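Local coordinates for protein hydrolase (Thermococcus thioreducens, PDB 6IAH) that hydrolyses phosphate esters as a probably magnesium-dependent phosphatase of the haloacid dehalogenase superfamily, possibly acting on phosphoglycolate among other substrates, at residues R134-R139 against D228-L233; N202-V207 against V222-K227. All coordinates share one frame; numbering follows the deposited sequence. Where two conformers were deposited one is given.

Overall arrangement
From the N terminus the chain lays down strand 2-5 before returning to helix 134-141, whose residues 134-139 supply the first half of contact 1. Strands 145-149 and 194-198 follow, then helix 201-213, which contributes residues 202-207 to contact 2. Only 14 residues later, past strand 218-221, the loop 222-227 closes contact 2, and residues 228-233 at once close the longer loop of contact 1. Along the chain, the loop of contact 2 is therefore enclosed by that of contact 1. Their second segments are consecutive and their centres lie about 16 Å apart. Contact 1 joins two helices by apolar packing; contact 2 ties a helix to a surface loop by charge.

Contact 1. Residues R134-R139 against D228-L233; sequences RGLLER and DVNEFL
The flat group in this contact is the carboxamide of Asn230, and Leu136 reaches it with one methyl. Leu136 CD1 comes up beside the CB-CG-OD1 side of the amide, lifted from its plane, 3.4 Å from Asn230 OD1 and 3.6 Å from Asn230 CB. The two side chains meet at about a right angle, so the approach is methyl against amide and not a lengthwise overlap. Polar partners of the amide lie in the loop ahead of helix 134-141: ND2 donates to Ile131 O and OD1 accepts from Arg133 N, two bonds that should limit its rotation.

The apolar half centres on Leu233, whose CD1 touches two leucines, 3.9 Å from Leu136 CB and 4.0 Å from Leu137 CD2. With CG anti to the carbonyl carbon (chi1 -62°) and CD1 extended from it (chi2 170°), Leu136 reaches Asn230 while CB stays against Leu233. All four residues are buried, and no hydrogen bond crosses between the segments. Next to the contact, Asp228 caps the second helix: Glu231 N donates to Asp228 OD1 at 2.9 Å, nearly along the C-O axis, and Asn230 N adds a weak bond to the same oxygen.

The local axes of helices 134-139 and 229-233 approach to 10.0 Å, with N-to-C directions 32° apart, so the helices run side by side in roughly the same sense. Leu137 and Leu233 also touch Phe5 of strand 2-5, which places this helix pair against the parallel sheet, while Leu136 extends the packing to Glu234 one residue further along helix 229-239.

Contact 2. Residues N202-V207 against V222-K227; sequences NDELFV and VGRDVK
Arg224 NH2 is gripped by two carboxylates, one from each segment: Glu204 OE2 at 2.9 Å across the contact, and Asp225 OD2 at 3.1 Å from the next residue in its own loop. The guanidinium meets each acid with two nitrogens, but by different sides. Toward Glu204 it is end-on: NH2 takes OE2, and NH1 donates to Glu204 OE1 over 3.2 Å in an almost straight bond. Toward Asp225 it is side-on, with Arg224 NE donating to Asp225 OD1 at 2.9 Å, also nearly straight, while the NH2 to OD2 bond is more bent.

Both grips lie at the guanidinium edge, but the acids are not fully coplanar with it. The Glu204 carboxylate plane is turned 32° from that of the guanidinium. Glu204 OE1 is met on its syn side, whereas OE2 is approached from above the carboxylate plane, 39° out of it. Asp225 OD1 lies in the guanidinium plane; OD2 is tilted from it and accepts through its syn lone pair. The Arg224 chain bends at chi3 (70°), bringing NE and NH2 round to the acid of the neighbouring residue while the far end still faces the helix. Four bonds thus restrain its rotation. Glu204 OE2 and Asp225 OD2 stand 5.5 Å apart, and the arginine between them probably offsets their mutual repulsion. Asp225 OD2 also accepts from Met221 N, which anchors the network to the end of strand 218-221.

This is a surface salt-bridge network joining helix 201-213 to the loop after the edge strand of the parallel sheet. Asp199, just before the helix, binds magnesium here; Asp203, next to Glu204, is also a magnesium ligand of this protein, though not in this chain. Four positions apart, following strand 194-198, they fit the GDxxxD form of motif IV of the haloacid dehalogenase Rossmann-like core.

Contact 1. Residues R134-R139 against D228-L233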
loop_
_atom_site.group_PDB
_atom_site.type_symbol
_atom_site.label_atom_id
_atom_site.label_comp_id
_atom_site.label_asym_id
_atom_site.label_seq_id
_atom_site.Cartn_x
_atom_site.Cartn_y
_atom_site.Cartn_z
ATOM N N ARG A 134 6.405 -14.243 13.159
ATOM C CA ARG A 134 5.125 -14.920 13.416
ATOM C C ARG A 134 5.001 -15.399 14.882
ATOM O O ARG A 134 3.894 -15.454 15.454
ATOM C CB ARG A 134 4.916 -16.089 12.408
ATOM C CG ARG A 134 6.174 -16.852 11.987
ATOM C CD ARG A 134 5.948 -17.906 10.869
ATOM N NE ARG A 134 6.847 -19.045 11.064
ATOM C CZ ARG A 134 7.982 -19.273 10.398
ATOM N NH1 ARG A 134 8.392 -18.483 9.404
ATOM N NH2 ARG A 134 8.712 -20.326 10.731
ATOM N N GLY A 135 6.132 -15.751 15.482
ATOM C CA GLY A 135 6.167 -16.221 16.896
ATOM C C GLY A 135 5.653 -15.161 17.840
ATOM O O GLY A 135 4.893 -15.461 18.782
ATOM N N LEU A 136 5.966 -13.896 17.553
ATOM C CA LEU A 136 5.379 -12.797 18.338
ATOM C C LEU A 136 3.875 -12.634 18.183
ATOM O O LEU A 136 3.194 -12.323 19.181
ATOM C CB LEU A 136 6.092 -11.479 18.124
ATOM C CG LEU A 136 7.553 -11.496 18.564
ATOM C CD1 LEU A 136 8.312 -10.253 18.121
ATOM C CD2 LEU A 136 7.671 -11.679 20.092
ATOM N N LEU A 137 3.348 -12.821 16.977
ATOM C CA LEU A 137 1.910 -12.669 16.766
ATOM C C LEU A 137 1.194 -13.790 17.500
ATOM O O LEU A 137 0.108 -13.613 18.049
ATOM C CB LEU A 137 1.557 -12.659 15.262
ATOM C CG LEU A 137 2.063 -11.458 14.471
ATOM C CD1 LEU A 137 2.001 -11.693 12.990
ATOM C CD2 LEU A 137 1.339 -10.176 14.851
ATOM N N GLU A 138 1.783 -14.976 17.424
ATOM C CA GLU A 138 1.279 -16.132 18.122
ATOM C C GLU A 138 1.308 -15.870 19.603
ATOM O O GLU A 138 0.285 -16.002 20.293
ATOM C CB GLU A 138 2.077 -17.382 17.770
ATOM C CG GLU A 138 1.871 -17.886 16.332
ATOM C CD GLU A 138 3.049 -18.763 15.793
ATOM O OE1 GLU A 138 3.926 -19.249 16.579
ATOM O OE2 GLU A 138 3.121 -18.964 14.550
ATOM N N ARG A 139 2.448 -15.421 20.081
ATOM C CA ARG A 139 2.505 -15.127 21.516
ATOM C C ARG A 139 1.494 -14.073 21.933
ATOM O O ARG A 139 0.770 -14.269 22.927
ATOM C CB ARG A 139 3.912 -14.713 21.926
ATOM C CG ARG A 139 4.822 -15.889 21.973
ATOM C CD ARG A 139 6.230 -15.405 22.001
ATOM N NE ARG A 139 6.481 -14.556 23.168
ATOM C CZ ARG A 139 7.603 -13.901 23.406
ATOM N NH1 ARG A 139 8.606 -13.970 22.558
ATOM N NH2 ARG A 139 7.721 -13.131 24.511
ATOM N N ASP A 228 10.680 -1.230 15.570
ATOM C CA ASP A 228 9.840 -1.928 14.619
ATOM C C ASP A 228 8.752 -2.600 15.408
ATOM O O ASP A 228 8.708 -2.509 16.644
ATOM C CB ASP A 228 10.657 -2.939 13.822
ATOM C CG ASP A 228 11.412 -3.940 14.712
ATOM O OD1 ASP A 228 10.881 -4.448 15.724
ATOM O OD2 ASP A 228 12.575 -4.237 14.372
ATOM N N VAL A 229 7.877 -3.279 14.682
ATOM C CA VAL A 229 6.700 -3.937 15.302
ATOM C C VAL A 229 7.117 -5.041 16.286
ATOM O O VAL A 229 6.389 -5.393 17.220
ATOM C CB VAL A 229 5.761 -4.470 14.210
ATOM C CG1 VAL A 229 6.385 -5.621 13.445
ATOM C CG2 VAL A 229 4.392 -4.857 14.816
ATOM N N ASN A 230 8.286 -5.626 16.080
ATOM C CA ASN A 230 8.679 -6.758 16.946
ATOM C C ASN A 230 9.092 -6.250 18.287
ATOM O O ASN A 230 8.750 -6.854 19.294
ATOM C CB ASN A 230 9.844 -7.560 16.301
ATOM C CG ASN A 230 9.405 -8.265 15.041
ATOM O OD1 ASN A 230 8.305 -8.851 14.993
ATOM N ND2 ASN A 230 10.231 -8.197 14.002
ATOM N N GLU A 231 9.827 -5.137 18.317
ATOM C CA GLU A 231 10.187 -4.527 19.601
ATOM C C GLU A 231 8.917 -4.067 20.296
ATOM O O GLU A 231 8.745 -4.247 21.506
ATOM C CB GLU A 231 11.129 -3.355 19.396
ATOM C CG GLU A 231 11.523 -2.636 20.673
ATOM C CD GLU A 231 12.576 -1.594 20.359
ATOM O OE1 GLU A 231 13.701 -2.026 20.073
ATOM O OE2 GLU A 231 12.253 -0.385 20.248
ATOM N N PHE A 232 8.025 -3.482 19.521
ATOM C CA PHE A 232 6.731 -3.144 20.082
ATOM C C PHE A 232 6.030 -4.334 20.728
ATOM O O PHE A 232 5.520 -4.264 21.884
ATOM C CB PHE A 232 5.817 -2.487 19.054
ATOM C CG PHE A 232 4.485 -2.166 19.665
ATOM C CD1 PHE A 232 4.378 -1.072 20.504
ATOM C CD2 PHE A 232 3.450 -3.075 19.600
ATOM C CE1 PHE A 232 3.220 -0.790 21.147
ATOM C CE2 PHE A 232 2.264 -2.805 20.292
ATOM C CZ PHE A 232 2.182 -1.672 21.040
ATOM N N LEU A 233 5.961 -5.445 20.003
ATOM C CA LEU A 233 5.230 -6.616 20.539
ATOM C C LEU A 233 5.909 -7.233 21.747
ATOM O O LEU A 233 5.247 -7.630 22.675
ATOM C CB LEU A 233 5.000 -7.693 19.491
ATOM C CG LEU A 233 3.905 -7.331 18.482
ATOM C CD1 LEU A 233 3.936 -8.327 17.347
ATOM C CD2 LEU A 233 2.486 -7.246 19.063
#

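Contact 2. Residues N202-V207 against V222-K227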
loop_
_atom_site.group_PDB
_atom_site.type_symbol
_atom_site.label_atom_id
_atom_site.label_comp_id
_atom_site.label_asym_id
_atom_site.label_seq_id
_atom_site.Cartn_x
_atom_site.Cartn_y
_atom_site.Cartn_z
ATOM N N ASN A 202 -0.264 9.395 7.458
ATOM C CA ASN A 202 -1.671 9.077 7.200
ATOM C C ASN A 202 -2.236 8.139 8.263
ATOM O O ASN A 202 -3.405 8.270 8.648
ATOM C CB ASN A 202 -1.908 8.520 5.768
ATOM C CG ASN A 202 -3.398 8.582 5.368
ATOM O OD1 ASN A 202 -4.065 7.589 5.321
ATOM N ND2 ASN A 202 -3.897 9.777 5.079
ATOM N N ASP A 203 -1.421 7.214 8.736
ATOM C CA ASP A 203 -1.783 6.354 9.866
ATOM C C ASP A 203 -2.017 7.146 11.152
ATOM O O ASP A 203 -2.980 6.902 11.913
ATOM C CB ASP A 203 -0.719 5.276 10.101
ATOM C CG ASP A 203 -0.595 4.300 8.933
ATOM O OD1 ASP A 203 -1.637 3.881 8.339
ATOM O OD2 ASP A 203 0.566 3.972 8.585
ATOM N N GLU A 204 -1.160 8.137 11.365
ATOM C CA GLU A 204 -1.281 9.028 12.524
ATOM C C GLU A 204 -2.562 9.832 12.487
ATOM O O GLU A 204 -3.334 9.874 13.472
ATOM C CB GLU A 204 -0.076 9.962 12.610
ATOM C CG GLU A 204 -0.014 10.684 13.941
ATOM C CD GLU A 204 1.399 11.058 14.338
ATOM O OE1 GLU A 204 2.087 11.487 13.425
ATOM O OE2 GLU A 204 1.813 10.893 15.535
ATOM N N LEU A 205 -2.862 10.355 11.295
ATOM C CA LEU A 205 -4.098 11.091 11.052
ATOM C C LEU A 205 -5.331 10.252 11.262
ATOM O O LEU A 205 -6.374 10.716 11.864
ATOM C CB LEU A 205 -4.064 11.651 9.621
ATOM C CG LEU A 205 -5.292 12.326 9.057
ATOM C CD1 LEU A 205 -5.913 13.437 9.935
ATOM C CD2 LEU A 205 -4.949 12.870 7.678
ATOM N N PHE A 206 -5.268 9.011 10.744
ATOM C CA PHE A 206 -6.325 8.027 10.975
ATOM C C PHE A 206 -6.749 7.988 12.457
ATOM O O PHE A 206 -7.973 7.990 12.836
ATOM C CB PHE A 206 -5.785 6.662 10.456
ATOM C CG PHE A 206 -6.620 5.450 10.743
ATOM C CD1 PHE A 206 -8.002 5.438 10.524
ATOM C CD2 PHE A 206 -5.990 4.251 11.112
ATOM C CE1 PHE A 206 -8.736 4.282 10.694
ATOM C CE2 PHE A 206 -6.744 3.084 11.269
ATOM C CZ PHE A 206 -8.116 3.122 11.098
ATOM N N VAL A 207 -5.753 7.796 13.301
ATOM C CA VAL A 207 -5.999 7.668 14.752
ATOM C C VAL A 207 -6.390 9.049 15.369
ATOM O O VAL A 207 -7.344 9.116 16.158
ATOM C CB VAL A 207 -4.805 7.033 15.495
ATOM C CG1 VAL A 207 -5.053 6.971 16.967
ATOM C CG2 VAL A 207 -4.527 5.628 14.965
ATOM N N VAL A 222 6.220 3.102 13.793
ATOM C CA VAL A 222 7.468 2.356 13.690
ATOM C C VAL A 222 8.545 3.240 13.121
ATOM O O VAL A 222 8.250 4.077 12.273
ATOM C CB VAL A 222 7.334 1.028 12.945
ATOM C CG1 VAL A 222 6.358 0.139 13.699
ATOM C CG2 VAL A 222 6.912 1.231 11.482
ATOM N N GLY A 223 9.758 3.107 13.635
ATOM C CA GLY A 223 10.909 3.907 13.152
ATOM C C GLY A 223 11.000 5.330 13.737
ATOM O O GLY A 223 11.985 6.062 13.482
ATOM N N ARG A 224 9.974 5.745 14.452
ATOM C CA ARG A 224 9.996 6.982 15.227
ATOM C C ARG A 224 9.788 6.706 16.699
ATOM O O ARG A 224 10.578 7.146 17.526
ATOM C CB ARG A 224 8.915 7.919 14.704
ATOM C CG ARG A 224 9.023 9.360 15.171
ATOM C CD ARG A 224 7.783 10.114 14.747
ATOM N NE ARG A 224 6.613 9.672 15.523
ATOM C CZ ARG A 224 5.363 10.016 15.267
ATOM N NH1 ARG A 224 5.076 10.804 14.249
ATOM N NH2 ARG A 224 4.375 9.567 16.061
ATOM N N ASP A 225 8.726 5.990 17.043
ATOM C CA ASP A 225 8.321 5.769 18.427
ATOM C C ASP A 225 8.905 4.457 18.994
ATOM O O ASP A 225 8.959 4.240 20.211
ATOM C CB ASP A 225 6.789 5.755 18.537
ATOM C CG ASP A 225 6.167 6.985 17.969
ATOM O OD1 ASP A 225 6.854 8.041 17.930
ATOM O OD2 ASP A 225 5.000 6.962 17.559
ATOM N N VAL A 226 9.335 3.579 18.092
ATOM C CA VAL A 226 9.790 2.252 18.437
ATOM C C VAL A 226 10.568 1.794 17.226
ATOM O O VAL A 226 10.363 2.316 16.128
ATOM C CB VAL A 226 8.559 1.365 18.790
ATOM C CG1 VAL A 226 7.751 1.016 17.535
ATOM C CG2 VAL A 226 8.991 0.122 19.541
ATOM N N LYS A 227 11.475 0.857 17.388
ATOM C CA LYS A 227 12.305 0.427 16.237
ATOM C C LYS A 227 11.465 -0.235 15.169
ATOM O O LYS A 227 11.493 0.146 14.013
ATOM C CB LYS A 227 13.371 -0.564 16.669
ATOM C CG LYS A 227 14.377 -0.879 15.556
ATOM C CD LYS A 227 15.330 -1.956 16.036
ATOM C CE LYS A 227 16.380 -2.231 14.966
ATOM N NZ LYS A 227 17.128 -3.486 15.260
#